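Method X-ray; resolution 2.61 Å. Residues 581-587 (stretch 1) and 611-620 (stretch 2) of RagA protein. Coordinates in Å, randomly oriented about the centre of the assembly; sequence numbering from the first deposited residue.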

# COMPACT_ATOMS: atom_id res chain seq x y z
N ASP A 581 31.75 51.33 22.19
CA ASP A 581 33.20 51.20 22.04
C ASP A 581 33.41 49.84 21.39
O ASP A 581 32.70 49.51 20.43
CB ASP A 581 33.89 51.39 23.37
CG ASP A 581 35.13 52.25 23.28
OD1 ASP A 581 35.26 53.22 24.06
OD2 ASP A 581 35.99 51.95 22.43
N LYS A 582 34.33 49.02 21.88
CA LYS A 582 34.40 47.63 21.45
C LYS A 582 34.68 46.73 22.65
O LYS A 582 35.49 45.79 22.58
CB LYS A 582 35.44 47.44 20.35
CG LYS A 582 35.69 48.65 19.44
CD LYS A 582 34.72 48.69 18.25
CE LYS A 582 35.23 49.58 17.12
NZ LYS A 582 34.68 50.97 17.20
N TRP A 583 33.99 46.99 23.77
CA TRP A 583 34.07 46.11 24.94
C TRP A 583 32.72 45.75 25.55
O TRP A 583 32.61 44.66 26.12
CB TRP A 583 34.95 46.75 26.02
CG TRP A 583 34.19 47.54 27.07
CD1 TRP A 583 33.57 47.05 28.20
CD2 TRP A 583 34.02 48.95 27.11
NE1 TRP A 583 33.02 48.08 28.92
CE2 TRP A 583 33.28 49.26 28.28
CE3 TRP A 583 34.42 49.99 26.28
CZ2 TRP A 583 32.92 50.56 28.61
CZ3 TRP A 583 34.06 51.29 26.61
CH2 TRP A 583 33.32 51.56 27.76
N MET A 584 31.70 46.61 25.47
CA MET A 584 30.39 46.33 26.05
C MET A 584 29.39 46.03 24.94
O MET A 584 29.07 46.91 24.14
CB MET A 584 29.90 47.50 26.90
CG MET A 584 28.56 47.26 27.56
SD MET A 584 28.04 48.73 28.45
CE MET A 584 26.62 49.23 27.49
N TYR A 585 28.87 44.80 24.92
CA TYR A 585 27.88 44.37 23.93
C TYR A 585 26.61 43.92 24.64
O TYR A 585 26.67 43.27 25.69
CB TYR A 585 28.43 43.23 23.05
CG TYR A 585 29.68 43.59 22.28
CD1 TYR A 585 29.60 44.20 21.03
CD2 TYR A 585 30.94 43.34 22.81
CE1 TYR A 585 30.75 44.53 20.32
CE2 TYR A 585 32.10 43.68 22.11
CZ TYR A 585 31.99 44.27 20.87
OH TYR A 585 33.13 44.60 20.17
N ILE A 586 25.46 44.27 24.07
CA ILE A 586 24.17 43.83 24.58
C ILE A 586 23.36 43.23 23.43
O ILE A 586 23.26 43.82 22.35
CB ILE A 586 23.37 44.96 25.24
CG1 ILE A 586 24.15 45.53 26.43
CG2 ILE A 586 22.02 44.43 25.69
CD1 ILE A 586 23.86 44.84 27.74
N ASP A 587 22.82 42.04 23.66
CA ASP A 587 21.88 41.38 22.77
C ASP A 587 20.51 41.39 23.41
O ASP A 587 20.36 41.36 24.63
CB ASP A 587 22.31 39.94 22.48
CG ASP A 587 23.71 39.85 21.91
OD1 ASP A 587 24.09 40.70 21.08
OD2 ASP A 587 24.45 38.91 22.30
N GLY A 611 20.92 39.60 26.66
CA GLY A 611 22.27 39.10 26.82
C GLY A 611 23.27 40.23 26.93
O GLY A 611 23.03 41.35 26.47
N GLY A 612 24.39 39.92 27.56
CA GLY A 612 25.48 40.87 27.70
C GLY A 612 26.82 40.20 27.63
O GLY A 612 27.01 39.13 28.22
N MET A 613 27.76 40.79 26.90
CA MET A 613 29.15 40.37 26.88
C MET A 613 30.02 41.58 27.18
O MET A 613 30.00 42.56 26.42
CB MET A 613 29.54 39.74 25.54
CG MET A 613 30.97 39.19 25.48
SD MET A 613 32.29 40.43 25.25
CE MET A 613 32.66 40.20 23.52
N PHE A 614 30.79 41.52 28.26
CA PHE A 614 31.65 42.61 28.70
C PHE A 614 33.10 42.18 28.57
O PHE A 614 33.52 41.20 29.20
CB PHE A 614 31.34 43.00 30.14
CG PHE A 614 29.87 43.14 30.42
CD1 PHE A 614 29.23 44.36 30.25
CD2 PHE A 614 29.13 42.05 30.84
CE1 PHE A 614 27.89 44.49 30.50
CE2 PHE A 614 27.78 42.17 31.09
CZ PHE A 614 27.15 43.39 30.92
N ASP A 615 33.87 42.91 27.77
CA ASP A 615 35.23 42.50 27.44
C ASP A 615 36.21 43.08 28.46
O ASP A 615 36.67 44.21 28.32
CB ASP A 615 35.60 42.92 26.03
CG ASP A 615 36.74 42.12 25.48
OD1 ASP A 615 37.77 42.00 26.18
OD2 ASP A 615 36.61 41.58 24.36
N ILE A 616 36.55 42.28 29.46
CA ILE A 616 37.34 42.80 30.57
C ILE A 616 38.80 42.99 30.18
O ILE A 616 39.46 43.91 30.69
CB ILE A 616 37.16 41.87 31.78
CG1 ILE A 616 35.74 42.02 32.34
CG2 ILE A 616 38.19 42.16 32.86
CD1 ILE A 616 35.29 40.87 33.21
N TYR A 617 39.32 42.19 29.25
CA TYR A 617 40.74 42.31 28.92
C TYR A 617 41.03 43.58 28.13
O TYR A 617 42.00 44.28 28.42
CB TYR A 617 41.23 41.10 28.12
CG TYR A 617 42.68 41.20 27.69
CD1 TYR A 617 43.72 41.06 28.61
CD2 TYR A 617 43.02 41.43 26.36
CE1 TYR A 617 45.05 41.14 28.22
CE2 TYR A 617 44.35 41.52 25.96
CZ TYR A 617 45.36 41.37 26.89
OH TYR A 617 46.68 41.45 26.50
N ASN A 618 40.21 43.88 27.11
CA ASN A 618 40.46 45.06 26.29
C ASN A 618 40.17 46.35 27.05
O ASN A 618 40.85 47.36 26.84
CB ASN A 618 39.63 45.02 25.01
CG ASN A 618 39.89 43.77 24.19
OD1 ASN A 618 38.99 43.00 23.91
ND2 ASN A 618 41.15 43.55 23.83
N LYS A 619 39.17 46.32 27.93
CA LYS A 619 38.74 47.52 28.61
C LYS A 619 39.75 47.92 29.68
O LYS A 619 40.34 49.00 29.62
CB LYS A 619 37.33 47.31 29.18
CG LYS A 619 36.59 48.54 29.66
CD LYS A 619 37.00 49.81 28.96
CE LYS A 619 36.31 51.00 29.59
NZ LYS A 619 36.29 52.26 28.82
N PHE A 620 40.02 47.02 30.63
CA PHE A 620 40.76 47.35 31.84
C PHE A 620 42.17 46.75 31.87
O PHE A 620 43.14 47.51 32.01
CB PHE A 620 39.94 46.90 33.06
CG PHE A 620 38.50 47.33 33.02
CD1 PHE A 620 38.18 48.68 33.01
CD2 PHE A 620 37.48 46.40 32.97
CE1 PHE A 620 36.87 49.09 32.98
CE2 PHE A 620 36.15 46.81 32.93
CZ PHE A 620 35.85 48.15 32.94

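What holds the two backbones together? Strands 584-587 and 611-614 run antiparallel, their directions 167° apart, and their peptide groups satisfy one another in pairs. At Tyr585 and Met613 the exchange is mutual: Tyr585 N donates to Met613 O at 2.9 Å, and Met613 N donates to Tyr585 O at 3.0 Å. Asp587 and Gly611 repeat it, with Asp587 N to Gly611 O at 2.9 Å and Gly611 N to Asp587 O at 2.7 Å. Between these two pairs lie Ile586 and Gly612, a non-hydrogen-bonded pair, where CA-H groups make additional contacts to carbonyl oxygens that already accept an N-H: Gly612 CA lies 3.3 Å from Tyr585 O, and Ile586 CA 3.3 Å from Gly611 O.

How does the pairing end where the helix begins? Trp583 O, just before its strand, accepts from Asp615 N at 2.7 Å, and Phe614 CA approaches the same oxygen at 3.4 Å. Asp615 also serves as the N-cap: its OD1 accepts from Asn618 N at 3.2 Å, occupying an amide that has no earlier helical carbonyl to bind. Asp615 O accepts from Lys619 N at 3.3 Å.

What occupies the lysine ammonium? Lys619 reaches over one face of the Trp583 indole. Lys619 NZ sits 3.6 Å from the centroid of the Trp583 six-membered ring, a cation-pi contact with the electron-rich face, while Lys619 CG lies 3.5 Å above the centroid of the Trp583 five-membered ring, almost exactly on its normal. Charge and aliphatic chain thus both use the indole.

Which side chains meet across the strands? Tyr585 and Met613 share one face of the sheet, with Tyr585 CD2 3.6 Å from Met613 CE. On the other, Met584 CG meets Phe614 CD1 at 4.0 Å. These contacts are apolar, leaving the directional bonding to the backbone; Asp587 OD2 is satisfied elsewhere in the structure.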